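Probable mannosyltransferase KTR4 (Saccharomyces cerevisiae, PDB 5A07) is a probable mannosyltransferase of the GT-A glycosyltransferase class whose lumenal part holds guanosine-5'-diphosphate and a manganese ion in one pocket. Local coordinates at residues B[111-116]-B[145-150]; B[235-240]-B[375-380]; B[382-387]-B[405-410]. All blocks are in the same frame, centred on the assembly; numbering follows the deposited sequence.

Interaction 1 (B[111-116]-B[145-150]); sequences VRNSDL and EFTDEF. With GDP (guanosine-5'-diphosphate), chain F.
Thr147 N donates to Asn113 OD1 over 2.9 Å, a nearly straight bond (163° at the hydrogen). The other end of the same amide answers: Asn113 ND2 gives a hydrogen to Glu145 O at 3.0 Å, with the acceptor in the amide plane. Asparagine suits this place because its donor and acceptor lie side by side, and here they serve the peptide groups that flank Phe146, two bonds that together fix the rotation of the amide. Thr147 is also the N-cap of helix 148-156. Its OG1 accepts from Phe150 N, so the asparagine grips the chain just where that helix begins.

Beside these two bonds the contact is apolar. A chi1 of -171° sets CG of Phe150 anti to the backbone N, and the ring beyond it reaches Leu116 and Val111. Leu116 CD1 lies over one face as a CH-pi contact, 4.1 Å from the centroid, while Phe146 CD1 sits over the rim of the opposite face. Val111 CG2 reaches Phe150 CZ at 3.8 Å and also meets the Phe146 ring.

On its other side the turn faces the nucleotide. Asp115 OD2 accepts from Arg112 N (2.8 Å) on its anti side and from Arg112 NE (3.0 Å) on its syn side. The bond from NE is a salt bridge; together the two help fix the arginine, whose guanidinium lies with one face toward the guanine near C8 and N7. Val111 O takes a weak bond from GDP N2. A loop that follows a parallel strand, here 105-110, and lines the nucleotide pocket is characteristic of the Rossmann-like half of the GT-A fold.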
loop_
_atom_site.group_PDB
_atom_site.type_symbol
_atom_site.label_atom_id
_atom_site.label_comp_id
_atom_site.label_asym_id
_atom_site.label_seq_id
_atom_site.Cartn_x
_atom_site.Cartn_y
_atom_site.Cartn_z
ATOM N N VAL B 111 15.858 -0.185 4.031
ATOM C CA VAL B 111 16.738 0.662 3.265
ATOM C C VAL B 111 18.159 0.107 3.217
ATOM O O VAL B 111 18.514 -0.723 4.052
ATOM C CB VAL B 111 16.868 2.077 3.877
ATOM C CG1 VAL B 111 15.606 2.890 3.588
ATOM C CG2 VAL B 111 17.015 2.051 5.362
ATOM N N ARG B 112 18.907 0.599 2.227
ATOM C CA ARG B 112 20.287 0.255 2.046
ATOM C C ARG B 112 21.145 1.306 2.728
ATOM O O ARG B 112 20.699 2.411 3.020
ATOM C CB ARG B 112 20.613 0.199 0.573
ATOM C CG ARG B 112 19.981 -0.955 -0.183
ATOM C CD ARG B 112 19.989 -0.738 -1.696
ATOM N NE ARG B 112 18.930 0.271 -1.875
ATOM C CZ ARG B 112 18.039 0.326 -2.856
ATOM N NH1 ARG B 112 18.068 -0.565 -3.825
ATOM N NH2 ARG B 112 17.095 1.272 -2.836
ATOM N N ASN B 113 22.405 0.954 3.035
ATOM C CA ASN B 113 23.357 1.958 3.546
ATOM C C ASN B 113 23.449 3.188 2.667
ATOM O O ASN B 113 23.537 4.351 3.150
ATOM C CB ASN B 113 24.760 1.315 3.808
ATOM C CG ASN B 113 24.737 0.434 5.078
ATOM O OD1 ASN B 113 24.481 0.905 6.182
ATOM N ND2 ASN B 113 24.948 -0.853 4.898
ATOM N N SER B 114 23.389 2.939 1.370
ATOM C CA SER B 114 23.494 3.974 0.384
ATOM C C SER B 114 22.254 4.868 0.350
ATOM O O SER B 114 22.317 5.876 -0.313
ATOM C CB SER B 114 23.718 3.383 -1.024
ATOM O OG SER B 114 22.647 2.599 -1.383
ATOM N N ASP B 115 21.182 4.550 1.108
ATOM C CA ASP B 115 19.947 5.369 1.040
ATOM C C ASP B 115 19.970 6.385 2.129
ATOM O O ASP B 115 18.978 7.083 2.385
ATOM C CB ASP B 115 18.739 4.468 1.220
ATOM C CG ASP B 115 18.470 3.628 0.019
ATOM O OD1 ASP B 115 18.551 4.175 -1.108
ATOM O OD2 ASP B 115 18.205 2.417 0.152
ATOM N N LEU B 116 21.095 6.498 2.831
ATOM C CA LEU B 116 21.121 7.343 4.014
ATOM C C LEU B 116 20.585 8.783 3.829
ATOM O O LEU B 116 19.697 9.239 4.564
ATOM C CB LEU B 116 22.536 7.438 4.628
ATOM C CG LEU B 116 22.605 8.374 5.780
ATOM C CD1 LEU B 116 21.814 7.874 6.959
ATOM C CD2 LEU B 116 24.114 8.477 6.151
ATOM N N GLU B 145 24.321 -5.606 6.774
ATOM C CA GLU B 145 24.444 -4.965 8.067
ATOM C C GLU B 145 24.503 -3.453 7.863
ATOM O O GLU B 145 25.216 -2.983 7.018
ATOM C CB GLU B 145 25.713 -5.350 8.822
ATOM C CG GLU B 145 26.106 -6.825 8.835
ATOM C CD GLU B 145 25.372 -7.703 9.856
ATOM O OE1 GLU B 145 24.824 -7.215 10.892
ATOM O OE2 GLU B 145 25.354 -8.939 9.603
ATOM N N PHE B 146 23.813 -2.712 8.675
ATOM C CA PHE B 146 23.960 -1.242 8.667
ATOM C C PHE B 146 25.340 -0.864 9.196
ATOM O O PHE B 146 25.766 -1.397 10.233
ATOM C CB PHE B 146 22.874 -0.612 9.547
ATOM C CG PHE B 146 21.507 -0.582 8.901
ATOM C CD1 PHE B 146 21.278 0.255 7.833
ATOM C CD2 PHE B 146 20.483 -1.374 9.361
ATOM C CE1 PHE B 146 20.029 0.340 7.223
ATOM C CE2 PHE B 146 19.214 -1.295 8.759
ATOM C CZ PHE B 146 19.005 -0.442 7.686
ATOM N N THR B 147 26.002 0.093 8.570
ATOM C CA THR B 147 27.246 0.590 9.118
ATOM C C THR B 147 27.025 1.504 10.323
ATOM O O THR B 147 25.951 2.141 10.468
ATOM C CB THR B 147 28.020 1.327 8.047
ATOM O OG1 THR B 147 27.294 2.514 7.664
ATOM C CG2 THR B 147 28.235 0.467 6.833
ATOM N N ASP B 148 28.068 1.691 11.116
ATOM C CA ASP B 148 28.050 2.698 12.134
ATOM C C ASP B 148 27.803 4.112 11.615
ATOM O O ASP B 148 27.191 4.897 12.316
ATOM C CB ASP B 148 29.375 2.756 12.918
ATOM C CG ASP B 148 29.531 1.558 13.874
ATOM O OD1 ASP B 148 28.587 0.779 14.043
ATOM O OD2 ASP B 148 30.591 1.409 14.457
ATOM N N GLU B 149 28.338 4.453 10.441
ATOM C CA GLU B 149 28.069 5.786 9.879
ATOM C C GLU B 149 26.588 6.001 9.460
ATOM O O GLU B 149 26.031 7.069 9.670
ATOM C CB GLU B 149 28.965 6.046 8.660
ATOM C CG GLU B 149 30.419 6.273 9.132
ATOM C CD GLU B 149 31.342 6.773 8.044
ATOM O OE1 GLU B 149 31.142 6.388 6.893
ATOM O OE2 GLU B 149 32.200 7.638 8.389
ATOM N N PHE B 150 25.962 4.955 8.982
ATOM C CA PHE B 150 24.473 4.975 8.806
ATOM C C PHE B 150 23.745 5.273 10.087
ATOM O O PHE B 150 22.987 6.267 10.192
ATOM C CB PHE B 150 23.998 3.700 8.155
ATOM C CG PHE B 150 22.556 3.751 7.762
ATOM C CD1 PHE B 150 21.594 3.541 8.690
ATOM C CD2 PHE B 150 22.201 4.068 6.476
ATOM C CE1 PHE B 150 20.264 3.602 8.373
ATOM C CE2 PHE B 150 20.870 4.108 6.114
ATOM C CZ PHE B 150 19.906 3.881 7.046
HETATM P PB GDP F . 10.059 1.450 -5.901
HETATM O O1B GDP F . 10.687 2.089 -7.082
HETATM O O2B GDP F . 9.228 0.317 -6.093
HETATM O O3B GDP F . 9.557 2.450 -4.930
HETATM O O3A GDP F . 11.345 0.681 -5.278
HETATM P PA GDP F . 12.429 1.119 -4.206
HETATM O O1A GDP F . 13.810 0.967 -4.675
HETATM O O2A GDP F . 12.173 2.386 -3.499
HETATM O "O5'" GDP F . 12.250 -0.049 -3.159
HETATM C "C5'" GDP F . 11.243 -0.204 -2.151
HETATM C "C4'" GDP F . 11.790 -0.110 -0.737
HETATM O "O4'" GDP F . 12.681 -1.216 -0.547
HETATM C "C3'" GDP F . 12.572 1.158 -0.437
HETATM O "O3'" GDP F . 12.430 1.466 0.971
HETATM C "C2'" GDP F . 14.012 0.752 -0.790
HETATM O "O2'" GDP F . 14.973 1.477 -0.034
HETATM C "C1'" GDP F . 14.000 -0.670 -0.352
HETATM N N9 GDP F . 14.899 -1.553 -1.133
HETATM C C8 GDP F . 14.850 -1.872 -2.452
HETATM N N7 GDP F . 15.856 -2.793 -2.740
HETATM C C5 GDP F . 16.509 -3.048 -1.564
HETATM C C6 GDP F . 17.636 -3.920 -1.180
HETATM O O6 GDP F . 18.125 -4.598 -2.140
HETATM N N1 GDP F . 18.034 -3.899 0.099
HETATM C C2 GDP F . 17.446 -3.080 1.050
HETATM N N2 GDP F . 17.897 -3.104 2.299
HETATM N N3 GDP F . 16.401 -2.252 0.742
HETATM C C4 GDP F . 15.885 -2.255 -0.501
#

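Interaction 2 (B[235-240]-B[375-380]); sequences VNFYCK and RDIGYH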
loop_
_atom_site.group_PDB
_atom_site.type_symbol
_atom_site.label_atom_id
_atom_site.label_comp_id
_atom_site.label_asym_id
_atom_site.label_seq_id
_atom_site.Cartn_x
_atom_site.Cartn_y
_atom_site.Cartn_z
ATOM N N VAL B 235 10.595 10.677 -0.065
ATOM C CA VAL B 235 9.187 11.025 -0.122
ATOM C C VAL B 235 8.993 12.300 0.600
ATOM O O VAL B 235 9.883 12.786 1.338
ATOM C CB VAL B 235 8.289 9.901 0.460
ATOM C CG1 VAL B 235 8.575 8.632 -0.243
ATOM C CG2 VAL B 235 8.501 9.718 1.964
ATOM N N ASN B 236 7.810 12.853 0.425
ATOM C CA ASN B 236 7.453 14.148 0.979
ATOM C C ASN B 236 6.144 14.093 1.699
ATOM O O ASN B 236 5.242 13.370 1.266
ATOM C CB ASN B 236 7.332 15.192 -0.163
ATOM C CG ASN B 236 8.648 15.349 -0.928
ATOM O OD1 ASN B 236 9.584 15.970 -0.438
ATOM N ND2 ASN B 236 8.760 14.662 -2.027
ATOM N N PHE B 237 6.063 14.818 2.804
ATOM C CA PHE B 237 4.833 15.029 3.512
ATOM C C PHE B 237 4.534 16.492 3.500
ATOM O O PHE B 237 5.423 17.342 3.762
ATOM C CB PHE B 237 4.924 14.547 4.936
ATOM C CG PHE B 237 5.077 13.039 5.060
ATOM C CD1 PHE B 237 3.979 12.198 5.002
ATOM C CD2 PHE B 237 6.323 12.475 5.114
ATOM C CE1 PHE B 237 4.135 10.821 5.016
ATOM C CE2 PHE B 237 6.481 11.126 5.153
ATOM C CZ PHE B 237 5.389 10.291 5.056
ATOM N N TYR B 238 3.277 16.844 3.330
ATOM C CA TYR B 238 2.913 18.270 3.146
ATOM C C TYR B 238 2.022 18.850 4.199
ATOM O O TYR B 238 1.949 20.098 4.248
ATOM C CB TYR B 238 2.221 18.510 1.780
ATOM C CG TYR B 238 3.062 18.103 0.612
ATOM C CD1 TYR B 238 4.263 18.809 0.285
ATOM C CD2 TYR B 238 2.719 17.045 -0.192
ATOM C CE1 TYR B 238 5.102 18.391 -0.771
ATOM C CE2 TYR B 238 3.536 16.664 -1.253
ATOM C CZ TYR B 238 4.713 17.370 -1.537
ATOM O OH TYR B 238 5.477 16.928 -2.564
ATOM N N CYS B 239 1.388 18.026 5.049
ATOM C CA CYS B 239 0.347 18.527 5.893
ATOM C C CYS B 239 0.480 18.040 7.300
ATOM O O CYS B 239 0.746 16.865 7.548
ATOM C CB CYS B 239 -1.030 18.089 5.349
ATOM S SG CYS B 239 -1.323 18.478 3.626
ATOM N N LYS B 240 0.214 18.932 8.236
ATOM C CA LYS B 240 0.305 18.585 9.631
ATOM C C LYS B 240 -0.794 17.605 10.057
ATOM O O LYS B 240 -1.972 17.816 9.785
ATOM C CB LYS B 240 0.182 19.829 10.484
ATOM C CG LYS B 240 1.454 20.655 10.432
ATOM C CD LYS B 240 1.583 21.615 11.594
ATOM C CE LYS B 240 2.420 22.829 11.156
ATOM N NZ LYS B 240 1.469 23.856 10.690
ATOM N N ARG B 375 -7.072 10.794 3.532
ATOM C CA ARG B 375 -7.176 11.948 2.644
ATOM C C ARG B 375 -6.312 13.104 3.145
ATOM O O ARG B 375 -5.776 13.884 2.334
ATOM C CB ARG B 375 -8.651 12.396 2.497
ATOM C CG ARG B 375 -9.494 11.392 1.707
ATOM C CD ARG B 375 -10.966 11.757 1.802
ATOM N NE ARG B 375 -11.296 12.981 1.033
ATOM C CZ ARG B 375 -12.498 13.550 1.020
ATOM N NH1 ARG B 375 -13.534 12.991 1.697
ATOM N NH2 ARG B 375 -12.689 14.662 0.343
ATOM N N ASP B 376 -6.197 13.225 4.448
ATOM C CA ASP B 376 -5.536 14.349 5.068
ATOM C C ASP B 376 -4.013 14.258 5.021
ATOM O O ASP B 376 -3.351 15.285 5.339
ATOM C CB ASP B 376 -6.005 14.580 6.545
ATOM C CG ASP B 376 -5.907 13.302 7.435
ATOM O OD1 ASP B 376 -5.927 12.111 6.922
ATOM O OD2 ASP B 376 -5.858 13.442 8.684
ATOM N N ILE B 377 -3.465 13.076 4.708
ATOM C CA ILE B 377 -1.999 12.899 4.699
ATOM C C ILE B 377 -1.502 13.310 3.320
ATOM O O ILE B 377 -1.508 12.536 2.365
ATOM C CB ILE B 377 -1.529 11.512 5.155
ATOM C CG1 ILE B 377 -2.019 11.277 6.569
ATOM C CG2 ILE B 377 -0.000 11.501 5.026
ATOM C CD1 ILE B 377 -1.587 9.948 7.146
ATOM N N GLY B 378 -1.119 14.584 3.204
ATOM C CA GLY B 378 -0.554 15.091 1.986
ATOM C C GLY B 378 0.824 14.382 1.759
ATOM O O GLY B 378 1.658 14.358 2.676
ATOM N N TYR B 379 1.029 13.791 0.611
ATOM C CA TYR B 379 2.147 12.863 0.440
ATOM C C TYR B 379 2.573 12.741 -0.993
ATOM O O TYR B 379 1.717 12.744 -1.951
ATOM C CB TYR B 379 1.720 11.446 0.840
ATOM C CG TYR B 379 2.766 10.394 0.557
ATOM C CD1 TYR B 379 3.739 10.142 1.494
ATOM C CD2 TYR B 379 2.644 9.525 -0.516
ATOM C CE1 TYR B 379 4.669 9.104 1.305
ATOM C CE2 TYR B 379 3.541 8.507 -0.757
ATOM C CZ TYR B 379 4.603 8.321 0.175
ATOM O OH TYR B 379 5.488 7.282 0.040
ATOM N N HIS B 380 3.880 12.656 -1.219
ATOM C CA HIS B 380 4.407 12.407 -2.592
ATOM C C HIS B 380 5.494 11.398 -2.601
ATOM O O HIS B 380 6.392 11.459 -1.757
ATOM C CB HIS B 380 4.882 13.721 -3.176
ATOM C CG HIS B 380 5.786 13.601 -4.357
ATOM N ND1 HIS B 380 7.150 13.775 -4.266
ATOM C CD2 HIS B 380 5.529 13.367 -5.659
ATOM C CE1 HIS B 380 7.694 13.689 -5.481
ATOM N NE2 HIS B 380 6.724 13.431 -6.341
HETATM O O HOH W 1 1.051 15.205 5.452
#
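Asn236 and Phe237 pair with His380 and Tyr379 in a small three-stranded antiparallel sheet, in which strand 236-237 is an edge and strand 379-381 the centre. That central strand carries His381, a ligand of the manganese ion. Asn236 and His380 form the hydrogen-bonded pair: Asn236 N donates to His380 O (3.0 Å) and His380 N to Asn236 O (2.9 Å).

The same two residues meet through their side chains, which lie side by side. Asn236 ND2 donates to His380 ND1 at 2.9 Å, near the imidazole plane, though the bond is bent (137° at the hydrogen). A carboxamide suits this place, offering an N-H to the ring nitrogen while OD1 bonds another partner.

Phe237 and Tyr379, the non-hydrogen-bonded pair, have their CB atoms on the other face, and their rings meet obliquely, Phe237 CE1 3.6 Å from Tyr379 CD1. Helix 116-131 packs on Phe237, strand 256-262 on Tyr379, and Asn320 bonds the tyrosine hydroxyl.

Beyond the paired residues, Gly378, having no side chain, admits Cys239 SG to 3.8 Å from its CA; the sulfur is in a disulfide with Cys397. Gly378 O accepts from Tyr238 N, which stands above the carbonyl plane, and from a water, which accepts from Cys239 N at 2.9 Å.

Interaction 3 (B[382-387]-B[405-410]); sequences TPYTNC and KFTPWS
Thr385 N donates to Phe406 O at 2.9 Å, the bond that ties edge strand 384-386 to the irregular segment 405-410. The same carbonyl oxygen also receives a CA-H...O contact from Tyr384 CA at 3.2 Å, so it is engaged by two neighbouring residues of the strand. One residue back, Pro383 O accepts from the hydroxyl Thr407 OG1 at 3.1 Å. Threonine suits its place because OG1, anti to the backbone N (chi1 -175°), can donate here and still accept a weak bond from Trp409 N. On the strand's other side Asn386 bonds through its backbone to Tyr379, and Asn386 ND2 donates to Ile377 O. The strand thus finds partners on either side.

Beside these bonds Tyr384 and Phe406 form an offset stack, their side chains pointing the same way. The centroids are 4.5 Å apart and the planes differ by 22°, with Tyr384 CD1 over the rim of the phenylalanine face, 3.4 Å from Phe406 CZ. Pro383, preceded by a cis peptide bond, lays its CG over the centre of the tyrosine ring on the side turned from Phe406. Leu262 of strand 256-262 touches both aromatic side chains.

Across this contact one main-chain bond, one hydroxyl bond and one ring stack join segment 405-410 to the strand. The carbonyls of Pro383 and Phe406 are both satisfied across the junction, while the buried rings add apolar contact.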
loop_
_atom_site.group_PDB
_atom_site.type_symbol
_atom_site.label_atom_id
_atom_site.label_comp_id
_atom_site.label_asym_id
_atom_site.label_seq_id
_atom_site.Cartn_x
_atom_site.Cartn_y
_atom_site.Cartn_z
ATOM N N THR B 382 7.577 9.963 -6.114
ATOM C CA THR B 382 7.525 10.124 -7.582
ATOM C C THR B 382 6.801 8.956 -8.295
ATOM O O THR B 382 7.032 7.842 -7.943
ATOM C CB THR B 382 8.979 10.291 -8.237
ATOM O OG1 THR B 382 8.778 10.461 -9.653
ATOM C CG2 THR B 382 9.871 9.073 -8.062
ATOM N N PRO B 383 5.915 9.216 -9.254
ATOM C CA PRO B 383 5.478 10.496 -9.824
ATOM C C PRO B 383 4.107 11.003 -9.332
ATOM O O PRO B 383 3.512 11.872 -9.981
ATOM C CB PRO B 383 5.292 10.140 -11.287
ATOM C CG PRO B 383 4.777 8.742 -11.275
ATOM C CD PRO B 383 5.426 8.082 -10.075
ATOM N N TYR B 384 3.635 10.556 -8.176
ATOM C CA TYR B 384 2.238 10.840 -7.789
ATOM C C TYR B 384 2.151 11.508 -6.456
ATOM O O TYR B 384 2.972 11.275 -5.537
ATOM C CB TYR B 384 1.451 9.530 -7.789
ATOM C CG TYR B 384 1.397 8.776 -9.119
ATOM C CD1 TYR B 384 0.825 9.330 -10.227
ATOM C CD2 TYR B 384 1.936 7.518 -9.243
ATOM C CE1 TYR B 384 0.845 8.677 -11.423
ATOM C CE2 TYR B 384 1.905 6.799 -10.422
ATOM C CZ TYR B 384 1.339 7.388 -11.501
ATOM O OH TYR B 384 1.319 6.768 -12.680
ATOM N N THR B 385 1.095 12.302 -6.310
ATOM C CA THR B 385 0.889 13.090 -5.113
ATOM C C THR B 385 -0.570 13.042 -4.674
ATOM O O THR B 385 -1.470 13.178 -5.507
ATOM C CB THR B 385 1.236 14.565 -5.371
ATOM O OG1 THR B 385 2.625 14.675 -5.719
ATOM C CG2 THR B 385 1.061 15.383 -4.175
ATOM N N ASN B 386 -0.793 12.840 -3.361
ATOM C CA ASN B 386 -2.063 13.104 -2.725
ATOM C C ASN B 386 -1.934 14.476 -2.049
ATOM O O ASN B 386 -1.198 14.604 -1.062
ATOM C CB ASN B 386 -2.358 12.035 -1.660
ATOM C CG ASN B 386 -3.642 12.314 -0.923
ATOM O OD1 ASN B 386 -4.733 12.449 -1.547
ATOM N ND2 ASN B 386 -3.553 12.379 0.403
ATOM N N CYS B 387 -2.653 15.473 -2.552
ATOM C CA CYS B 387 -2.534 16.847 -2.065
ATOM C C CYS B 387 -3.930 17.403 -1.759
ATOM O O CYS B 387 -4.633 17.806 -2.698
ATOM C CB CYS B 387 -1.840 17.720 -3.103
ATOM S SG CYS B 387 -1.510 19.379 -2.398
ATOM N N LYS B 405 -3.682 17.873 -7.633
ATOM C CA LYS B 405 -2.851 17.469 -8.748
ATOM C C LYS B 405 -2.119 16.138 -8.499
ATOM O O LYS B 405 -1.078 16.084 -7.830
ATOM C CB LYS B 405 -1.848 18.600 -9.015
ATOM C CG LYS B 405 -1.050 18.497 -10.294
ATOM C CD LYS B 405 -2.009 18.600 -11.459
ATOM C CE LYS B 405 -1.205 18.829 -12.742
ATOM N NZ LYS B 405 -2.120 18.786 -13.906
ATOM N N PHE B 406 -2.673 15.082 -9.055
ATOM C CA PHE B 406 -2.253 13.729 -8.854
ATOM C C PHE B 406 -0.868 13.524 -9.466
ATOM O O PHE B 406 -0.058 12.823 -8.919
ATOM C CB PHE B 406 -3.284 12.835 -9.539
ATOM C CG PHE B 406 -2.932 11.416 -9.695
ATOM C CD1 PHE B 406 -2.843 10.555 -8.561
ATOM C CD2 PHE B 406 -2.767 10.878 -10.921
ATOM C CE1 PHE B 406 -2.574 9.221 -8.689
ATOM C CE2 PHE B 406 -2.490 9.513 -11.056
ATOM C CZ PHE B 406 -2.453 8.676 -9.940
ATOM N N THR B 407 -0.638 14.126 -10.623
ATOM C CA THR B 407 0.628 13.993 -11.324
ATOM C C THR B 407 0.801 15.140 -12.334
ATOM O O THR B 407 -0.181 15.652 -12.858
ATOM C CB THR B 407 0.708 12.646 -12.063
ATOM O OG1 THR B 407 2.004 12.517 -12.639
ATOM C CG2 THR B 407 -0.309 12.518 -13.165
ATOM N N PRO B 408 2.041 15.568 -12.582
ATOM C CA PRO B 408 2.234 16.636 -13.568
ATOM C C PRO B 408 2.129 16.152 -15.018
ATOM O O PRO B 408 2.022 16.984 -15.918
ATOM C CB PRO B 408 3.635 17.150 -13.252
ATOM C CG PRO B 408 4.374 15.995 -12.623
ATOM C CD PRO B 408 3.316 15.159 -11.928
ATOM N N TRP B 409 2.191 14.847 -15.220
ATOM C CA TRP B 409 2.166 14.227 -16.521
ATOM C C TRP B 409 0.766 13.610 -16.788
ATOM O O TRP B 409 0.472 12.481 -16.380
ATOM C CB TRP B 409 3.256 13.149 -16.631
ATOM C CG TRP B 409 4.647 13.554 -16.100
ATOM C CD1 TRP B 409 5.409 12.887 -15.156
ATOM C CD2 TRP B 409 5.410 14.682 -16.481
ATOM N NE1 TRP B 409 6.591 13.559 -14.953
ATOM C CE2 TRP B 409 6.616 14.642 -15.773
ATOM C CE3 TRP B 409 5.210 15.703 -17.389
ATOM C CZ2 TRP B 409 7.581 15.611 -15.900
ATOM C CZ3 TRP B 409 6.204 16.684 -17.528
ATOM C CH2 TRP B 409 7.372 16.625 -16.799
ATOM N N SER B 410 -0.049 14.329 -17.559
ATOM C CA SER B 410 -1.449 13.963 -17.754
ATOM C C SER B 410 -1.592 12.609 -18.445
ATOM O O SER B 410 -2.625 11.951 -18.256
ATOM C CB SER B 410 -2.201 15.053 -18.533
ATOM O OG SER B 410 -1.730 14.965 -19.845
#

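In the fold
Interaction 2 is the buried contact of the three; interactions 1 and 3 are only partly buried, with exposed residues at their margins. Interactions 2 and 3 belong to the same three-stranded sheet, their centres about 12 Å apart, and touch also where His380 packs on Thr385. Interaction 1 stands apart, its centre about 25 Å from that of interaction 2 and about 30 Å from that of interaction 3. Their chemistry follows: regular main-chain pairing dominates 235-240 with 375-380, a mixture of single bonds and ring stacking holds 405-410, and a side-chain amide ties 111-116 to 145-150, while a salt bridge inside the turn faces the nucleotide.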